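Long-range contact in extracellular solute-binding protein family 1 (Alicyclobacillus acidocaldarius subsp. acidocaldarius, PDB 4OVJ), which probably binds an extracellular solute, most likely for delivery to an ABC-type importer, as in related solute-binding proteins: residues Tyr153-Trp163 with Leu277-Glu288. Sequence-based numbering, arbitrary orientation.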
ATOM      1  N   TYR A 153      21.062   4.526 -16.728  1.00  9.48           N
ATOM      2  CA  TYR A 153      19.933   4.801 -15.851  1.00  8.80           C
ATOM      3  C   TYR A 153      20.318   4.555 -14.397  1.00  9.23           C
ATOM      4  O   TYR A 153      20.753   3.460 -14.047  1.00 10.08           O
ATOM      5  CB  TYR A 153      18.725   3.936 -16.214  1.00  8.69           C
ATOM      6  CG  TYR A 153      17.567   4.234 -15.292  1.00  8.10           C
ATOM      7  CD1 TYR A 153      16.868   5.414 -15.412  1.00  8.20           C
ATOM      8  CD2 TYR A 153      17.220   3.365 -14.261  1.00  8.10           C
ATOM      9  CE1 TYR A 153      15.829   5.722 -14.555  1.00  8.61           C
ATOM     10  CE2 TYR A 153      16.185   3.660 -13.402  1.00  8.26           C
ATOM     11  CZ  TYR A 153      15.493   4.850 -13.556  1.00  7.62           C
ATOM     12  OH  TYR A 153      14.470   5.167 -12.709  1.00  9.93           O
ATOM     13  N   HIS A 154      20.122   5.562 -13.547  1.00  9.91           N
ATOM     14  CA  HIS A 154      20.578   5.516 -12.166  1.00 11.38           C
ATOM     15  C   HIS A 154      19.488   5.849 -11.145  1.00 11.29           C
ATOM     16  O   HIS A 154      19.787   6.274 -10.025  1.00 11.70           O
ATOM     17  CB  HIS A 154      21.770   6.468 -12.006  1.00 13.13           C
ATOM     18  CG  HIS A 154      22.877   6.193 -12.972  1.00 15.09           C
ATOM     19  ND1 HIS A 154      23.413   7.164 -13.784  1.00 17.09           N
ATOM     20  CD2 HIS A 154      23.515   5.041 -13.287  1.00 15.69           C
ATOM     21  CE1 HIS A 154      24.360   6.630 -14.533  1.00 18.13           C
ATOM     22  NE2 HIS A 154      24.433   5.342 -14.261  1.00 15.79           N
ATOM     23  N   GLY A 155      18.228   5.665 -11.538  1.00 10.63           N
ATOM     24  CA  GLY A 155      17.116   5.697 -10.601  1.00 11.00           C
ATOM     25  C   GLY A 155      16.251   6.936 -10.581  1.00 10.13           C
ATOM     26  O   GLY A 155      15.319   7.020  -9.778  1.00 11.58           O
ATOM     27  N   GLN A 156      16.525   7.885 -11.464  1.00 10.14           N
ATOM     28  CA  GLN A 156      15.721   9.105 -11.532  1.00 10.66           C
ATOM     29  C   GLN A 156      14.322   8.766 -12.010  1.00  8.77           C
ATOM     30  O   GLN A 156      14.117   7.803 -12.764  1.00  9.48           O
ATOM     31  CB  GLN A 156      16.374  10.155 -12.446  1.00 14.03           C
ATOM     32  CG  GLN A 156      16.228   9.923 -13.944  1.00 16.92           C
ATOM     33  CD  GLN A 156      17.327   9.073 -14.583  1.00 22.15           C
ATOM     34  OE1 GLN A 156      18.172   8.422 -13.912  1.00 21.16           O
ATOM     35  NE2 GLN A 156      17.301   9.050 -15.905  1.00 23.83           N
ATOM     36  N   ARG A 157      13.346   9.559 -11.593  1.00  9.39           N
ATOM     37  CA  ARG A 157      11.999   9.319 -12.054  1.00  8.83           C
ATOM     38  C   ARG A 157      11.888   9.739 -13.516  1.00  8.59           C
ATOM     39  O   ARG A 157      12.378  10.814 -13.898  1.00 11.93           O
ATOM     40  CB  ARG A 157      10.987  10.054 -11.213  1.00  9.08           C
ATOM     41  CG  ARG A 157       9.623   9.407 -11.279  1.00  8.37           C
ATOM     42  CD  ARG A 157       8.598  10.179 -10.469  1.00  8.16           C
ATOM     43  NE  ARG A 157       7.377   9.397 -10.353  1.00  7.98           N
ATOM     44  CZ  ARG A 157       6.235   9.853  -9.869  1.00  9.03           C
ATOM     45  NH1 ARG A 157       6.158  11.101  -9.412  1.00 10.72           N
ATOM     46  NH2 ARG A 157       5.178   9.052  -9.819  1.00  9.05           N
ATOM     47  N   VAL A 158      11.228   8.918 -14.326  1.00  7.36           N
ATOM     48  CA  VAL A 158      11.107   9.196 -15.742  1.00  8.52           C
ATOM     49  C   VAL A 158       9.666   9.045 -16.201  1.00  8.38           C
ATOM     50  O   VAL A 158       8.837   8.519 -15.468  1.00  9.46           O
ATOM     51  CB  VAL A 158      12.006   8.263 -16.585  1.00  9.23           C
ATOM     52  CG1 VAL A 158      13.476   8.559 -16.345  1.00  9.99           C
ATOM     53  CG2 VAL A 158      11.698   6.809 -16.297  1.00  9.69           C
ATOM     54  N   SER A 159       9.387   9.507 -17.413  1.00  7.85           N
ATOM     55  CA  SER A 159       8.083   9.294 -18.028  1.00  8.14           C
ATOM     56  C   SER A 159       7.971   7.868 -18.554  1.00  7.94           C
ATOM     57  O   SER A 159       8.974   7.182 -18.748  1.00  8.46           O
ATOM     58  CB  SER A 159       7.875  10.238 -19.194  1.00  8.57           C
ATOM     59  OG  SER A 159       8.750   9.876 -20.240  1.00  9.99           O
ATOM     60  N   TRP A 160       6.745   7.439 -18.819  1.00  7.73           N
ATOM     61  CA  TRP A 160       6.528   6.107 -19.401  1.00  8.12           C
ATOM     62  C   TRP A 160       7.299   5.925 -20.720  1.00  7.68           C
ATOM     63  O   TRP A 160       7.900   4.875 -20.956  1.00  7.91           O
ATOM     64  CB  TRP A 160       5.037   5.868 -19.650  1.00  8.35           C
ATOM     65  CG  TRP A 160       4.217   5.621 -18.429  1.00  7.95           C
ATOM     66  CD1 TRP A 160       3.228   6.405 -17.951  1.00  9.08           C
ATOM     67  CD2 TRP A 160       4.271   4.479 -17.568  1.00  8.23           C
ATOM     68  NE1 TRP A 160       2.683   5.858 -16.831  1.00  8.76           N
ATOM     69  CE2 TRP A 160       3.297   4.659 -16.580  1.00  8.08           C
ATOM     70  CE3 TRP A 160       5.060   3.320 -17.536  1.00  8.46           C
ATOM     71  CZ2 TRP A 160       3.081   3.733 -15.567  1.00  9.45           C
ATOM     72  CZ3 TRP A 160       4.843   2.396 -16.540  1.00  9.31           C
ATOM     73  CH2 TRP A 160       3.851   2.601 -15.567  1.00  9.47           C
ATOM     74  N   GLN A 161       7.284   6.933 -21.587  1.00  8.26           N
ATOM     75  CA  GLN A 161       8.001   6.815 -22.864  1.00  9.86           C
ATOM     76  C   GLN A 161       9.518   6.819 -22.667  1.00  9.18           C
ATOM     77  O   GLN A 161      10.240   6.076 -23.331  1.00 10.75           O
ATOM     78  CB  GLN A 161       7.550   7.895 -23.843  1.00 11.73           C
ATOM     79  CG  GLN A 161       6.137   7.651 -24.388  1.00 13.92           C
ATOM     80  CD  GLN A 161       6.099   6.448 -25.324  1.00 15.22           C
ATOM     81  OE1 GLN A 161       6.981   6.296 -26.169  1.00 19.49           O
ATOM     82  NE2 GLN A 161       5.104   5.571 -25.155  1.00 16.28           N
ATOM     83  N   GLN A 162      10.014   7.627 -21.734  1.00  8.65           N
ATOM     84  CA  GLN A 162      11.432   7.585 -21.422  1.00  8.25           C
ATOM     85  C   GLN A 162      11.831   6.218 -20.853  1.00  7.64           C
ATOM     86  O   GLN A 162      12.870   5.674 -21.193  1.00  9.03           O
ATOM     87  CB  GLN A 162      11.805   8.687 -20.441  1.00  9.17           C
ATOM     88  CG  GLN A 162      11.716  10.097 -21.022  1.00 10.73           C
ATOM     89  CD  GLN A 162      11.780  11.202 -19.968  1.00 13.12           C
ATOM     90  OE1 GLN A 162      11.538  10.987 -18.777  1.00 12.45           O
ATOM     91  NE2 GLN A 162      12.083  12.407 -20.419  1.00 18.79           N
ATOM     92  N   TRP A 163      10.984   5.680 -19.989  1.00  7.63           N
ATOM     93  CA  TRP A 163      11.187   4.375 -19.416  1.00  7.63           C
ATOM     94  C   TRP A 163      11.233   3.278 -20.486  1.00  8.13           C
ATOM     95  O   TRP A 163      12.120   2.439 -20.466  1.00  8.31           O
ATOM     96  CB  TRP A 163      10.092   4.104 -18.380  1.00  7.34           C
ATOM     97  CG  TRP A 163      10.258   2.837 -17.618  1.00  8.16           C
ATOM     98  CD1 TRP A 163       9.346   1.829 -17.520  1.00  8.56           C
ATOM     99  CD2 TRP A 163      11.381   2.442 -16.815  1.00  8.28           C
ATOM    100  NE1 TRP A 163       9.825   0.834 -16.699  1.00  8.68           N
ATOM    101  CE2 TRP A 163      11.067   1.189 -16.247  1.00  8.16           C
ATOM    102  CE3 TRP A 163      12.608   3.034 -16.501  1.00  7.87           C
ATOM    103  CZ2 TRP A 163      11.939   0.516 -15.407  1.00  7.74           C
ATOM    104  CZ3 TRP A 163      13.473   2.362 -15.655  1.00  7.65           C
ATOM    105  CH2 TRP A 163      13.138   1.108 -15.132  1.00  7.29           C
ATOM    106  N   LEU A 277      15.798   1.273  -6.005  1.00  8.72           N
ATOM    107  CA  LEU A 277      14.415   1.690  -6.075  1.00  8.03           C
ATOM    108  C   LEU A 277      14.259   3.039  -6.755  1.00  7.50           C
ATOM    109  O   LEU A 277      15.020   3.977  -6.508  1.00  9.22           O
ATOM    110  CB  LEU A 277      13.841   1.764  -4.671  1.00  8.56           C
ATOM    111  CG  LEU A 277      13.987   0.516  -3.803  1.00 10.35           C
ATOM    112  CD1 LEU A 277      13.483   0.761  -2.392  1.00 11.05           C
ATOM    113  CD2 LEU A 277      13.221  -0.620  -4.432  1.00 11.15           C
ATOM    114  N   ALA A 278      13.255   3.122  -7.612  1.00  6.81           N
ATOM    115  CA  ALA A 278      12.845   4.375  -8.232  1.00  7.06           C
ATOM    116  C   ALA A 278      11.360   4.559  -8.038  1.00  6.86           C
ATOM    117  O   ALA A 278      10.619   3.587  -7.885  1.00  6.35           O
ATOM    118  CB  ALA A 278      13.168   4.375  -9.703  1.00  7.94           C
ATOM    119  N   LEU A 279      10.910   5.810  -8.044  1.00  7.15           N
ATOM    120  CA  LEU A 279       9.472   6.046  -8.118  1.00  7.61           C
ATOM    121  C   LEU A 279       8.968   5.603  -9.494  1.00  7.42           C
ATOM    122  O   LEU A 279       9.701   5.675 -10.484  1.00  7.44           O
ATOM    123  CB  LEU A 279       9.139   7.520  -7.887  1.00  8.78           C
ATOM    124  CG  LEU A 279       9.486   8.036  -6.495  1.00  9.46           C
ATOM    125  CD1 LEU A 279       9.226   9.536  -6.434  1.00 11.08           C
ATOM    126  CD2 LEU A 279       8.714   7.296  -5.406  1.00  9.57           C
ATOM    127  N   PRO A 280       7.710   5.156  -9.575  1.00  7.20           N
ATOM    128  CA  PRO A 280       7.211   4.667 -10.854  1.00  7.63           C
ATOM    129  C   PRO A 280       7.041   5.773 -11.901  1.00  6.91           C
ATOM    130  O   PRO A 280       6.965   6.963 -11.556  1.00  7.36           O
ATOM    131  CB  PRO A 280       5.879   3.994 -10.513  1.00  8.52           C
ATOM    132  CG  PRO A 280       5.608   4.277  -9.095  1.00 10.15           C
ATOM    133  CD  PRO A 280       6.737   5.034  -8.480  1.00  8.47           C
ATOM    134  N   PRO A 281       7.025   5.389 -13.183  1.00  7.98           N
ATOM    135  CA  PRO A 281       7.071   6.408 -14.222  1.00  7.54           C
ATOM    136  C   PRO A 281       5.861   7.309 -14.273  1.00  7.78           C
ATOM    137  O   PRO A 281       4.785   6.939 -13.815  1.00  8.35           O
ATOM    138  CB  PRO A 281       7.173   5.597 -15.513  1.00  8.52           C
ATOM    139  CG  PRO A 281       7.772   4.319 -15.103  1.00  8.87           C
ATOM    140  CD  PRO A 281       7.186   4.044 -13.756  1.00  8.31           C
ATOM    141  N   THR A 282       6.071   8.493 -14.827  1.00  8.44           N
ATOM    142  CA  THR A 282       5.059   9.512 -14.907  1.00  8.38           C
ATOM    143  C   THR A 282       4.429   9.613 -16.291  1.00  8.04           C
ATOM    144  O   THR A 282       4.988   9.138 -17.284  1.00  8.33           O
ATOM    145  CB  THR A 282       5.661  10.881 -14.535  1.00  9.44           C
ATOM    146  OG1 THR A 282       6.723  11.207 -15.434  1.00 10.33           O
ATOM    147  CG2 THR A 282       6.186  10.858 -13.123  1.00 10.53           C
ATOM    148  N   GLN A 283       3.261  10.257 -16.337  1.00  8.25           N
ATOM    149  CA  GLN A 283       2.576  10.550 -17.585  1.00  8.39           C
ATOM    150  C   GLN A 283       2.654  12.044 -17.884  1.00  8.37           C
ATOM    151  O   GLN A 283       2.026  12.833 -17.211  1.00  9.80           O
ATOM    152  CB  GLN A 283       1.113  10.145 -17.495  1.00  8.50           C
ATOM    153  CG  GLN A 283       0.294  10.504 -18.718  1.00  9.09           C
ATOM    154  CD  GLN A 283       0.847   9.891 -19.983  1.00  9.51           C
ATOM    155  OE1 GLN A 283       0.990   8.675 -20.078  1.00 12.77           O
ATOM    156  NE2 GLN A 283       1.186  10.728 -20.951  1.00  9.55           N
ATOM    157  N   PRO A 284       3.390  12.428 -18.935  1.00  9.29           N
ATOM    158  CA  PRO A 284       3.400  13.834 -19.328  1.00  9.84           C
ATOM    159  C   PRO A 284       1.999  14.331 -19.690  1.00  9.65           C
ATOM    160  O   PRO A 284       1.241  13.629 -20.366  1.00  9.67           O
ATOM    161  CB  PRO A 284       4.355  13.850 -20.520  1.00 11.21           C
ATOM    162  CG  PRO A 284       5.275  12.690 -20.258  1.00 10.61           C
ATOM    163  CD  PRO A 284       4.384  11.636 -19.673  1.00  9.94           C
ATOM    164  N   GLY A 285       1.646  15.507 -19.173  1.00  9.87           N
ATOM    165  CA  GLY A 285       0.305  16.062 -19.332  1.00  9.10           C
ATOM    166  C   GLY A 285      -0.718  15.403 -18.418  1.00  8.55           C
ATOM    167  O   GLY A 285      -1.901  15.697 -18.500  1.00 10.01           O
ATOM    168  N   GLY A 286      -0.260  14.496 -17.564  1.00  9.20           N
ATOM    169  CA  GLY A 286      -1.114  13.782 -16.635  1.00  9.57           C
ATOM    170  C   GLY A 286      -1.121  14.343 -15.219  1.00  9.64           C
ATOM    171  O   GLY A 286      -0.490  15.358 -14.912  1.00 12.66           O
ATOM    172  N   GLU A 287      -1.867  13.673 -14.366  1.00  9.40           N
ATOM    173  CA  GLU A 287      -1.919  13.945 -12.939  1.00 10.38           C
ATOM    174  C   GLU A 287      -0.968  12.973 -12.256  1.00  9.98           C
ATOM    175  O   GLU A 287      -0.460  12.037 -12.888  1.00  9.55           O
ATOM    176  CB  GLU A 287      -3.359  13.752 -12.432  1.00 12.78           C
ATOM    177  CG  GLU A 287      -4.342  14.669 -13.159  1.00 16.69           C
ATOM    178  CD  GLU A 287      -5.757  14.674 -12.604  1.00 22.52           C
ATOM    179  OE1 GLU A 287      -5.989  14.110 -11.520  1.00 31.83           O
ATOM    180  OE2 GLU A 287      -6.653  15.251 -13.276  1.00 27.63           O
ATOM    181  N   GLU A 288      -0.736  13.169 -10.968  1.00 10.16           N
ATOM    182  CA  GLU A 288       0.082  12.228 -10.213  1.00  9.88           C
ATOM    183  C   GLU A 288      -0.719  10.962  -9.944  1.00  9.82           C
ATOM    184  O   GLU A 288      -1.818  11.017  -9.371  1.00 12.55           O
ATOM    185  CB  GLU A 288       0.572  12.846  -8.897  1.00 10.97           C
ATOM    186  CG  GLU A 288       1.426  11.917  -8.034  1.00 10.96           C
ATOM    187  CD  GLU A 288       2.652  11.376  -8.766  1.00 11.99           C
ATOM    188  OE1 GLU A 288       3.543  12.190  -9.089  1.00 13.77           O
ATOM    189  OE2 GLU A 288       2.739  10.141  -9.008  1.00 11.19           O
TER
HETATM  190  O   HOH W   1      12.884   7.822  -8.650  1.00 12.50           O
HETATM  191  O   HOH W   2      10.362   6.327 -13.100  1.00  8.77           O
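Arg157 reaches along Leu279-Thr282 to Glu288 and uses all three guanidinium nitrogens on the way. Its side chain is extended from CG to NE, with CG anti to the backbone nitrogen (chi1 -156°), which puts NE 2.7 Å from Pro280 O, an acceptor lying close to the guanidinium plane. Farther out, NH1 and NH2 take one carboxylate oxygen each of Glu288: NH2 meets OE2 at 2.8 Å on its syn lone pair, and NH1 meets OE1 at 2.9 Å. The two flat groups lie 14° apart, nearly coplanar, while Thr282 CG2 sits over one guanidinium face and Leu279 CD1 over the opposite one. Glu288 OE2 also accepts from Leu290 N.

Beyond Arg157 the backbones join in a single beta bridge, Ser159 with Thr282. Thr282 N donates to Val158 O at 2.8 Å, and Trp160 N returns a bond to Thr282 O at 2.9 Å. The bridge abuts the start of helix 160-174, where Ser159 and Gln162 form a capping box: Ser159 OG accepts from Gln162 N and Gln162 OE1 from Ser159 N. Toward strand 275-278 the backbones stand farther apart and two waters mediate, one linking Gly155 O to Leu279 N, the other Val158 N to Leu279 O.

Pro281 packs against two indoles, its CB over the six-membered ring of Trp160 (3.9 Å to the centroid) and its CG over the five-membered ring of Trp163, both CH-pi contacts. The indole nitrogens are satisfied elsewhere, Trp160 NE1 by Gln194 and Trp163 NE1 by Glu179; Pro281 O accepts from Tyr190 and Gln194.

Direct and water-mediated bonds thus account for the backbone atoms named here, at the join between helix start and strand exit, and the two-pronged salt bridge probably keeps Arg157 and Glu288 both charged.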